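Side-chain contacts in protein BA_2500 (Bacillus anthracis, PDB 4GUC), which is of unknown function, though it belongs to the DUF5065 family and probably has a fold of the E-set, immunoglobulin-like beta-sandwich kind: residues 14-19 against 113-118; 29-34 against 38-43; 58-63 against 68-73; 102-105 against 110-113. One frame throughout, in Å; residues are numbered along the deposited sequence.

Contact 1: residues 14-19 against 113-118; sequences QNYFLL and GGSFKI
Tyr16 turns its ring away from the backbone N, with CG trans to it (chi1 -168°), and from the first turn of helix 16-22 this carries the phenol across to Ser115, although Tyr16 CA and Ser115 CA stay 8.7 Å apart. The hydroxyl ends at the backbone of the second segment: Ser115 N donates to Tyr16 OH at 3.0 Å, with a moderately bent N-H...O angle of 145°. Gly114 CA lies 3.6 Å from the same Tyr16 OH, and Ser115 CB lies near the CE1 and CZ side of the ring. One phenol oxygen thus satisfies a main-chain N-H one residue before Phe116, at a place where Gly114 has a positive phi.

The helix start that carries Tyr16 is itself fixed. Leu18 N donates to Asn15 OD1 at 3.2 Å, along a lone pair of the amide oxygen and in its plane, while Asn15 ND2 is bound by Glu66 O and Tyr16 N by Asn68 OD1. Leu59 and Tyr112 also pack against the Tyr16 side chain. This is a small surface contact in which a helix with an asparagine N-cap reaches, through one tyrosine, the irregular part of strand 109-119, a strand of the mixed sheet.

Contact 2: residues 29-34 against 38-43; sequences LAVGDL and DTFDVT
Val31 CG1 touches two side chains of strand 39-45, lying 3.5 Å from Phe40 CE1 and 3.6 Å from Val42 CG1. The Val31 side chain crosses those of Phe40 and Val42 at about a right angle, and its other methyl, CG2, stays near the CD1 and CE1 corner of the same ring. Phe40 is also met at its rim by two leucines: Leu34 CD1 is 4.4 Å from Phe40 CD1, and Leu29 CD2 is 4.4 Å from Phe40 CZ, both close to the ring plane. Over one face of the ring stands Val42 CG1, shifted toward the rim, so branched aliphatic groups from its own strand and from the facing segment meet the phenyl at one face and along its rim. The trans first torsion of Phe40 (chi1 174°) swings the ring over to the side of the loop, although its CB does not point there directly.

No hydrogen bond joins the two segments here. The join is apolar, consistent with the core of an E-set-like beta sandwich: strand 39-45, paired with strand 84-90, packs against the loop that leads into strand 34-35 of the other sheet. At the far end Asp38 OD2 sits 3.6 Å from Leu34 CA, and its carboxylate is held by Lys35 N, which lies just beyond Leu34.

Further out, Leu34 is bound through its backbone to Lys117 and Ser119, and Asp33 OD1 accepts from Lys117 N, which ties the loop to strand 109-119. Phe116 lies against Val31 and Leu34, while Ala102 touches Phe40 and Met104 touches Leu29. Backbone bonds from Phe40 to Thr89 and from Val42 to Phe87 set the position of strand 39-45.

Contact 3: residues 58-63 against 68-73; sequences QLSGNE and NLHRYK
Backbone bonds first: Gln58 N donates to His70 O and His70 N to Gln58 O, a hydrogen-bonded antiparallel pair, and Ser60 N donates to Asn68 O at 3.0 Å. Leu59 faces Leu69 as the non-hydrogen-bonded pair between them.

Side-chain polar contacts follow. His70 NE2 donates to Ser60 O at 2.8 Å; the acceptor lies in the imidazole plane, but the nitrogen approaches from above the carbonyl plane. Ser60 OG, 3.2 Å from His70 CD2, gives its own proton to a lone pair of Gln58 OE1 at 2.8 Å. That bond helps fix the rotation of the amide, and Gln58 NE2 is bound by Tyr100 OH. The Gln58 side chain runs aslant to the Tyr72 phenol, amide and ring planes 35° apart, with Gln58 NE2 2.9 Å from Tyr72 OH; the hydroxyl is bound to Asn96 OD1.

These strands, 53-59 and 69-76, form a beta hairpin with a long connecting loop, and Tyr72 and Lys73 both face Ile56 in a classic beta bulge. A water bridges that loop, donating to Asn62 O and weakly accepting from Asn68 ND2.

One apolar pair lies on the Leu59 and Leu69 face: in one of the two conformers of Leu59, its CD1 touches Leu69 CD2 at 3.9 Å. The same methyl makes a mixed contact with the Asn68 amide, whose OD1 is bound by Tyr16 N.

Contact 4: residues 102-105 against 110-113; sequences AVMK and YYYG
Strands 98-106 and 109-119 make a beta hairpin near the centre of the chain, and residues 102-105 and 110-113 form part of its antiparallel ladder, the short strand axes 157° apart. Met104 and Tyr111 are the hydrogen-bonded pair: Met104 N donates to Tyr111 O at 2.8 Å, and Tyr111 N returns a bond to Met104 O. Gly113 N continues the ladder to Ala102 O at 3.2 Å. Val103 with Tyr112 and Lys105 with Tyr110 are the non-hydrogen-bonded pairs.

The side chains divide between the two faces. On the face of Met104 and Tyr111, the selenomethionine runs extended from its backbone and then folds at its last torsion (chi3 69°), which brings Met104 CE to 3.7 Å from Tyr111 CD2. Ile44 and Thr46 also touch Met104, and a glycerol, probably from the crystallisation liquor, lies beside Tyr111.

On the other face, Val103 CG1 reaches Tyr110 CD1 at 4.2 Å, and helix 16-22 is laid over Val103 and Tyr112 through Leu19. The ring of Tyr112 leans away from the partner strand, its hydroxyl bound to His20 ND1. The extended aliphatic part of Lys105 crosses the Tyr110 ring at a slant, with Lys105 CG 3.7 Å from Tyr110 CE1. Gly107 O takes up the ammonium, Arg12 N is bound to the phenol, and Lys105 CE ends 3.6 Å from Tyr110 OH.

In the fold
Contacts 2 and 4 are buried, contacts 1 and 3 lie at the surface. Contacts 1 and 4 share Gly113 and strand 109-119, while contact 3 belongs to the same mixed sheet through strand 53-59, the neighbour of strand 98-106. Contact 2 brings in the two-stranded sheet, and Phe40 CZ meets Ala102 CB of contact 4 at 3.8 Å. Their chemistry follows place: the hairpins of contacts 3 and 4 rest on backbone ladders, with polar side chains prominent in the first and aromatic and aliphatic ones in the second; contact 2 is almost wholly apolar, contact 1 hinges on one phenol. Asn68 ties contacts 1 and 3.

Contact 1: residues 14-19 against 113-118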
# COMPACT_ATOMS: atom_id res chain seq x y z
N GLN A 14 -0.38 11.77 -1.01
CA GLN A 14 0.05 11.31 -2.33
C GLN A 14 1.52 11.62 -2.57
O GLN A 14 1.98 11.62 -3.70
CB GLN A 14 -0.77 11.98 -3.42
CG GLN A 14 -2.28 11.84 -3.28
CD GLN A 14 -2.78 10.48 -3.53
OE1 GLN A 14 -2.20 9.72 -4.30
NE2 GLN A 14 -3.90 10.16 -2.92
N ASN A 15 2.22 11.95 -1.50
CA ASN A 15 3.63 12.22 -1.53
C ASN A 15 4.26 11.37 -0.42
O ASN A 15 3.74 11.37 0.70
CB ASN A 15 3.80 13.73 -1.31
CG ASN A 15 5.18 14.13 -1.17
OD1 ASN A 15 5.74 13.99 -0.07
ND2 ASN A 15 5.73 14.76 -2.20
N TYR A 16 5.37 10.69 -0.72
CA TYR A 16 6.00 9.79 0.25
C TYR A 16 6.44 10.54 1.51
O TYR A 16 6.25 10.04 2.62
CB TYR A 16 7.10 8.92 -0.33
CG TYR A 16 7.52 7.83 0.63
CD1 TYR A 16 6.84 6.61 0.66
CD2 TYR A 16 8.55 8.02 1.53
CE1 TYR A 16 7.18 5.62 1.55
CE2 TYR A 16 8.89 7.04 2.41
CZ TYR A 16 8.22 5.83 2.44
OH TYR A 16 8.58 4.84 3.35
N PHE A 17 7.05 11.71 1.38
CA PHE A 17 7.47 12.46 2.55
C PHE A 17 6.26 12.70 3.48
O PHE A 17 6.33 12.47 4.70
CB PHE A 17 8.10 13.81 2.18
CG PHE A 17 8.55 14.61 3.37
CD1 PHE A 17 9.85 14.54 3.83
CD2 PHE A 17 7.66 15.42 4.07
CE1 PHE A 17 10.26 15.29 4.94
CE2 PHE A 17 8.06 16.14 5.18
CZ PHE A 17 9.36 16.05 5.61
N LEU A 18 5.13 13.13 2.92
CA LEU A 18 3.96 13.41 3.74
C LEU A 18 3.38 12.15 4.35
O LEU A 18 2.99 12.14 5.53
CB LEU A 18 2.93 14.23 2.97
CG LEU A 18 3.33 15.70 2.69
CD1 LEU A 18 2.24 16.36 1.82
CD2 LEU A 18 3.53 16.48 3.97
N LEU A 19 3.37 11.08 3.58
CA LEU A 19 2.87 9.78 4.08
C LEU A 19 3.72 9.34 5.27
O LEU A 19 3.21 9.02 6.36
CB LEU A 19 2.95 8.73 2.96
CG LEU A 19 2.47 7.32 3.35
CD1 LEU A 19 0.94 7.33 3.55
CD2 LEU A 19 2.94 6.27 2.36
N GLY A 113 3.40 0.47 5.34
CA GLY A 113 4.44 -0.50 5.67
C GLY A 113 5.85 -0.10 5.26
O GLY A 113 6.78 -0.93 5.36
N GLY A 114 6.03 1.17 4.91
CA GLY A 114 7.29 1.71 4.45
C GLY A 114 7.58 1.27 3.02
O GLY A 114 7.06 0.26 2.53
N SER A 115 8.45 1.99 2.33
CA SER A 115 8.77 1.61 0.97
C SER A 115 9.50 0.26 0.85
O SER A 115 10.15 -0.20 1.78
CB SER A 115 9.62 2.72 0.35
OG SER A 115 10.81 2.91 1.09
N PHE A 116 9.42 -0.35 -0.33
CA PHE A 116 10.07 -1.62 -0.64
C PHE A 116 10.31 -1.68 -2.14
O PHE A 116 9.73 -0.90 -2.89
CB PHE A 116 9.26 -2.86 -0.19
CG PHE A 116 7.88 -2.98 -0.81
CD1 PHE A 116 6.79 -2.33 -0.25
CD2 PHE A 116 7.66 -3.76 -1.95
CE1 PHE A 116 5.54 -2.42 -0.80
CE2 PHE A 116 6.39 -3.83 -2.51
CZ PHE A 116 5.32 -3.18 -1.89
N LYS A 117 11.18 -2.57 -2.58
CA LYS A 117 11.46 -2.71 -3.99
C LYS A 117 10.74 -3.90 -4.64
O LYS A 117 10.46 -4.90 -3.98
CB LYS A 117 12.95 -2.97 -4.22
CG LYS A 117 13.92 -1.91 -3.80
CD LYS A 117 13.80 -0.61 -4.59
CE LYS A 117 14.99 0.33 -4.30
NZ LYS A 117 15.20 0.63 -2.85
N ILE A 118 10.38 -3.72 -5.91
CA ILE A 118 9.83 -4.79 -6.73
C ILE A 118 10.89 -4.92 -7.84
O ILE A 118 11.25 -3.94 -8.48
CB ILE A 118 8.43 -4.56 -7.31
CG1 ILE A 118 7.44 -4.57 -6.15
CG2 ILE A 118 8.09 -5.67 -8.32
CD1 ILE A 118 5.98 -4.32 -6.52

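Contact 2: residues 29-34 against 38-43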
# COMPACT_ATOMS: atom_id res chain seq x y z
N LEU A 29 2.21 -4.52 7.46
CA LEU A 29 2.26 -4.09 6.07
C LEU A 29 3.66 -4.09 5.46
O LEU A 29 3.85 -3.83 4.26
CB LEU A 29 1.68 -2.69 5.87
CG LEU A 29 0.18 -2.53 5.90
CD1 LEU A 29 -0.23 -1.05 5.95
CD2 LEU A 29 -0.39 -3.21 4.63
N ALA A 30 4.70 -4.35 6.28
CA ALA A 30 6.12 -4.35 5.82
C ALA A 30 6.59 -5.71 5.29
O ALA A 30 7.34 -6.44 5.94
CB ALA A 30 7.02 -3.86 6.95
N VAL A 31 6.28 -5.94 4.02
CA VAL A 31 6.51 -7.18 3.30
C VAL A 31 7.93 -7.45 2.82
O VAL A 31 8.27 -8.57 2.46
CB VAL A 31 5.52 -7.24 2.05
CG1 VAL A 31 4.06 -7.19 2.57
CG2 VAL A 31 5.73 -6.09 1.05
N GLY A 32 8.73 -6.39 2.79
CA GLY A 32 10.10 -6.50 2.35
C GLY A 32 10.09 -6.43 0.84
O GLY A 32 9.06 -6.23 0.22
N ASP A 33 11.25 -6.63 0.24
CA ASP A 33 11.36 -6.57 -1.22
C ASP A 33 10.70 -7.77 -1.86
O ASP A 33 10.77 -8.90 -1.33
CB ASP A 33 12.81 -6.50 -1.65
CG ASP A 33 13.52 -5.25 -1.17
OD1 ASP A 33 12.88 -4.22 -0.83
OD2 ASP A 33 14.77 -5.32 -1.13
N LEU A 34 10.06 -7.54 -3.00
CA LEU A 34 9.36 -8.61 -3.73
C LEU A 34 9.87 -8.73 -5.17
O LEU A 34 10.47 -7.79 -5.71
CB LEU A 34 7.84 -8.32 -3.73
CG LEU A 34 7.16 -8.21 -2.36
CD1 LEU A 34 5.69 -7.86 -2.48
CD2 LEU A 34 7.34 -9.51 -1.61
N ASP A 38 6.12 -13.40 -6.99
CA ASP A 38 5.78 -13.43 -5.56
C ASP A 38 4.32 -12.99 -5.38
O ASP A 38 3.64 -12.54 -6.32
CB ASP A 38 6.68 -12.50 -4.72
CG ASP A 38 8.11 -12.99 -4.60
OD1 ASP A 38 8.40 -14.16 -4.92
OD2 ASP A 38 8.96 -12.18 -4.13
N THR A 39 3.84 -13.10 -4.15
CA THR A 39 2.49 -12.69 -3.84
C THR A 39 2.51 -11.81 -2.61
O THR A 39 3.24 -12.08 -1.67
CB THR A 39 1.56 -13.91 -3.56
OG1 THR A 39 1.46 -14.75 -4.74
CG2 THR A 39 0.14 -13.48 -3.14
N PHE A 40 1.79 -10.71 -2.65
CA PHE A 40 1.65 -9.79 -1.50
C PHE A 40 0.49 -10.42 -0.73
O PHE A 40 -0.57 -10.61 -1.30
CB PHE A 40 1.30 -8.39 -2.02
CG PHE A 40 1.00 -7.39 -0.95
CD1 PHE A 40 1.98 -6.56 -0.44
CD2 PHE A 40 -0.28 -7.28 -0.46
CE1 PHE A 40 1.69 -5.62 0.55
CE2 PHE A 40 -0.58 -6.33 0.53
CZ PHE A 40 0.42 -5.50 1.02
N ASP A 41 0.68 -10.74 0.55
CA ASP A 41 -0.40 -11.39 1.32
C ASP A 41 -0.20 -11.04 2.78
O ASP A 41 0.73 -11.53 3.42
CB ASP A 41 -0.35 -12.90 1.02
CG ASP A 41 -1.47 -13.73 1.68
OD1 ASP A 41 -2.24 -13.24 2.52
OD2 ASP A 41 -1.58 -14.95 1.33
N VAL A 42 -1.08 -10.18 3.28
CA VAL A 42 -1.03 -9.71 4.66
C VAL A 42 -2.35 -9.82 5.40
O VAL A 42 -3.41 -9.69 4.80
CB VAL A 42 -0.56 -8.22 4.70
CG1 VAL A 42 0.82 -8.08 3.98
CG2 VAL A 42 -1.54 -7.29 4.04
N THR A 43 -2.29 -10.02 6.71
CA THR A 43 -3.48 -10.09 7.58
C THR A 43 -3.27 -9.00 8.64
O THR A 43 -2.23 -9.01 9.32
CB THR A 43 -3.72 -11.47 8.21
OG1 THR A 43 -4.01 -12.40 7.16
CG2 THR A 43 -4.92 -11.43 9.18

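Contact 3: residues 58-63 against 68-73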
# COMPACT_ATOMS: atom_id res chain seq x y z
N GLN A 58 3.39 3.13 -6.54
CA GLN A 58 4.76 3.21 -6.97
C GLN A 58 5.26 4.62 -6.59
O GLN A 58 4.54 5.61 -6.71
CB GLN A 58 4.88 3.04 -8.49
CG GLN A 58 6.30 3.06 -8.97
CD GLN A 58 6.40 3.11 -10.49
OE1 GLN A 58 6.52 4.21 -11.04
NE2 GLN A 58 6.23 2.00 -11.15
N LEU A 59 6.50 4.71 -6.12
CA LEU A 59 7.11 5.98 -5.75
C LEU A 59 8.00 6.39 -6.95
O LEU A 59 9.03 5.73 -7.22
CB LEU A 59 7.93 5.84 -4.45
CG LEU A 59 8.71 7.07 -3.96
CD1 LEU A 59 7.87 8.29 -3.85
CD2 LEU A 59 9.38 6.79 -2.63
N SER A 60 7.64 7.48 -7.64
CA SER A 60 8.41 7.92 -8.77
C SER A 60 8.04 9.35 -9.10
O SER A 60 6.96 9.83 -8.79
CB SER A 60 8.22 7.00 -9.97
OG SER A 60 6.89 6.95 -10.40
N GLY A 61 8.98 10.03 -9.74
CA GLY A 61 8.76 11.41 -10.11
C GLY A 61 9.92 12.27 -9.67
O GLY A 61 10.87 11.82 -9.03
N ASN A 62 9.83 13.54 -10.03
CA ASN A 62 10.85 14.48 -9.72
C ASN A 62 10.67 14.94 -8.28
O ASN A 62 9.57 14.97 -7.76
CB ASN A 62 10.70 15.70 -10.64
CG ASN A 62 11.82 16.68 -10.47
OD1 ASN A 62 11.65 17.68 -9.82
ND2 ASN A 62 13.02 16.33 -10.97
N GLU A 63 11.77 15.29 -7.63
CA GLU A 63 11.76 15.79 -6.27
C GLU A 63 10.91 17.06 -6.07
O GLU A 63 10.54 17.41 -4.95
CB GLU A 63 13.18 16.07 -5.76
CG GLU A 63 14.01 17.04 -6.55
CD GLU A 63 14.62 16.47 -7.84
OE1 GLU A 63 14.45 15.24 -8.07
OE2 GLU A 63 15.31 17.21 -8.56
N ASN A 68 4.03 12.18 -5.84
CA ASN A 68 5.04 11.19 -6.25
C ASN A 68 4.65 9.73 -5.95
O ASN A 68 5.48 8.84 -6.07
CB ASN A 68 6.46 11.52 -5.76
CG ASN A 68 6.61 11.41 -4.25
OD1 ASN A 68 5.76 10.89 -3.55
ND2 ASN A 68 7.76 11.86 -3.74
N LEU A 69 3.39 9.53 -5.56
CA LEU A 69 2.81 8.18 -5.30
C LEU A 69 1.80 7.91 -6.43
O LEU A 69 0.94 8.77 -6.69
CB LEU A 69 2.16 8.10 -3.93
CG LEU A 69 3.13 8.23 -2.76
CD1 LEU A 69 2.38 8.07 -1.41
CD2 LEU A 69 4.28 7.21 -2.87
N HIS A 70 1.91 6.79 -7.14
CA HIS A 70 1.04 6.47 -8.27
C HIS A 70 0.41 5.13 -8.00
O HIS A 70 1.10 4.13 -7.85
CB HIS A 70 1.93 6.47 -9.51
CG HIS A 70 2.76 7.71 -9.61
ND1 HIS A 70 2.23 8.93 -10.00
CD2 HIS A 70 4.06 7.95 -9.33
CE1 HIS A 70 3.18 9.85 -9.97
NE2 HIS A 70 4.30 9.27 -9.57
N ARG A 71 -0.92 5.08 -7.96
CA ARG A 71 -1.62 3.85 -7.64
C ARG A 71 -1.47 2.75 -8.68
O ARG A 71 -1.72 2.98 -9.86
CB ARG A 71 -3.12 4.14 -7.45
CG ARG A 71 -3.89 2.91 -6.88
CD ARG A 71 -5.38 3.11 -6.79
NE ARG A 71 -6.00 3.32 -8.10
CZ ARG A 71 -6.35 4.50 -8.63
NH1 ARG A 71 -6.19 5.64 -7.97
NH2 ARG A 71 -6.89 4.54 -9.84
N TYR A 72 -1.01 1.58 -8.26
CA TYR A 72 -0.88 0.40 -9.12
C TYR A 72 -1.96 -0.63 -8.84
O TYR A 72 -2.32 -1.41 -9.74
CB TYR A 72 0.53 -0.24 -9.04
CG TYR A 72 1.46 0.30 -10.10
CD1 TYR A 72 1.81 1.65 -10.13
CD2 TYR A 72 1.99 -0.54 -11.07
CE1 TYR A 72 2.63 2.15 -11.13
CE2 TYR A 72 2.85 -0.04 -12.05
CZ TYR A 72 3.17 1.29 -12.07
OH TYR A 72 4.01 1.80 -13.05
N LYS A 73 -2.46 -0.70 -7.61
CA LYS A 73 -3.48 -1.70 -7.29
C LYS A 73 -4.28 -1.32 -6.08
O LYS A 73 -3.73 -0.74 -5.14
CB LYS A 73 -2.80 -3.04 -6.99
CG LYS A 73 -3.70 -4.27 -7.05
CD LYS A 73 -4.14 -4.57 -8.48
CE LYS A 73 -5.07 -5.76 -8.59
NZ LYS A 73 -5.41 -6.01 -10.03
O HOH W 1 8.27 14.58 -5.19

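Contact 4: residues 102-105 against 110-113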
# COMPACT_ATOMS: atom_id res chain seq x y z
N ALA A 102 2.87 0.09 0.41
CA ALA A 102 1.51 -0.38 0.67
C ALA A 102 0.91 0.53 1.74
O ALA A 102 1.52 0.77 2.80
CB ALA A 102 1.48 -1.84 1.12
N VAL A 103 -0.29 1.03 1.46
CA VAL A 103 -1.01 1.93 2.34
C VAL A 103 -2.40 1.40 2.61
O VAL A 103 -3.06 0.92 1.69
CB VAL A 103 -1.15 3.35 1.68
CG1 VAL A 103 -1.93 4.32 2.54
CG2 VAL A 103 0.24 3.90 1.34
N MSE A 104 -2.84 1.46 3.87
CA MSE A 104 -4.17 1.06 4.25
C MSE A 104 -4.98 2.24 4.75
O MSE A 104 -4.47 3.04 5.56
CB MSE A 104 -4.16 -0.02 5.33
CG MSE A 104 -5.58 -0.55 5.68
SE MSE A 104 -5.69 -1.96 6.96
CE MSE A 104 -5.16 -0.99 8.51
N LYS A 105 -6.19 2.39 4.22
CA LYS A 105 -7.12 3.41 4.69
C LYS A 105 -8.13 2.64 5.57
O LYS A 105 -8.70 1.62 5.13
CB LYS A 105 -7.84 4.10 3.56
CG LYS A 105 -8.85 5.19 4.06
CD LYS A 105 -9.47 5.90 2.91
CE LYS A 105 -10.46 6.97 3.33
NZ LYS A 105 -11.67 6.42 4.00
N TYR A 110 -4.88 6.50 8.24
CA TYR A 110 -4.00 5.86 7.29
C TYR A 110 -2.83 5.17 7.96
O TYR A 110 -2.29 5.68 8.94
CB TYR A 110 -3.47 6.85 6.26
CG TYR A 110 -4.56 7.41 5.36
CD1 TYR A 110 -4.90 6.78 4.19
CD2 TYR A 110 -5.22 8.57 5.69
CE1 TYR A 110 -5.87 7.31 3.35
CE2 TYR A 110 -6.21 9.08 4.89
CZ TYR A 110 -6.53 8.42 3.71
OH TYR A 110 -7.49 8.95 2.86
N TYR A 111 -2.44 4.04 7.38
CA TYR A 111 -1.35 3.17 7.82
C TYR A 111 -0.47 2.78 6.66
O TYR A 111 -0.95 2.81 5.51
CB TYR A 111 -1.94 1.90 8.45
CG TYR A 111 -2.90 2.23 9.57
CD1 TYR A 111 -2.45 2.33 10.87
CD2 TYR A 111 -4.25 2.49 9.32
CE1 TYR A 111 -3.33 2.69 11.92
CE2 TYR A 111 -5.12 2.84 10.34
CZ TYR A 111 -4.67 2.93 11.63
OH TYR A 111 -5.57 3.27 12.64
N TYR A 112 0.81 2.50 6.89
CA TYR A 112 1.67 2.11 5.77
C TYR A 112 2.74 1.15 6.26
O TYR A 112 2.94 1.03 7.47
CB TYR A 112 2.26 3.34 5.07
CG TYR A 112 3.36 4.04 5.80
CD1 TYR A 112 4.63 4.25 5.22
CD2 TYR A 112 3.18 4.50 7.11
CE1 TYR A 112 5.66 4.87 5.93
CE2 TYR A 112 4.19 5.13 7.79
CZ TYR A 112 5.44 5.29 7.22
OH TYR A 112 6.41 5.92 7.96
N GLY A 113 3.40 0.47 5.34
CA GLY A 113 4.44 -0.50 5.67
C GLY A 113 5.85 -0.10 5.26
O GLY A 113 6.78 -0.93 5.36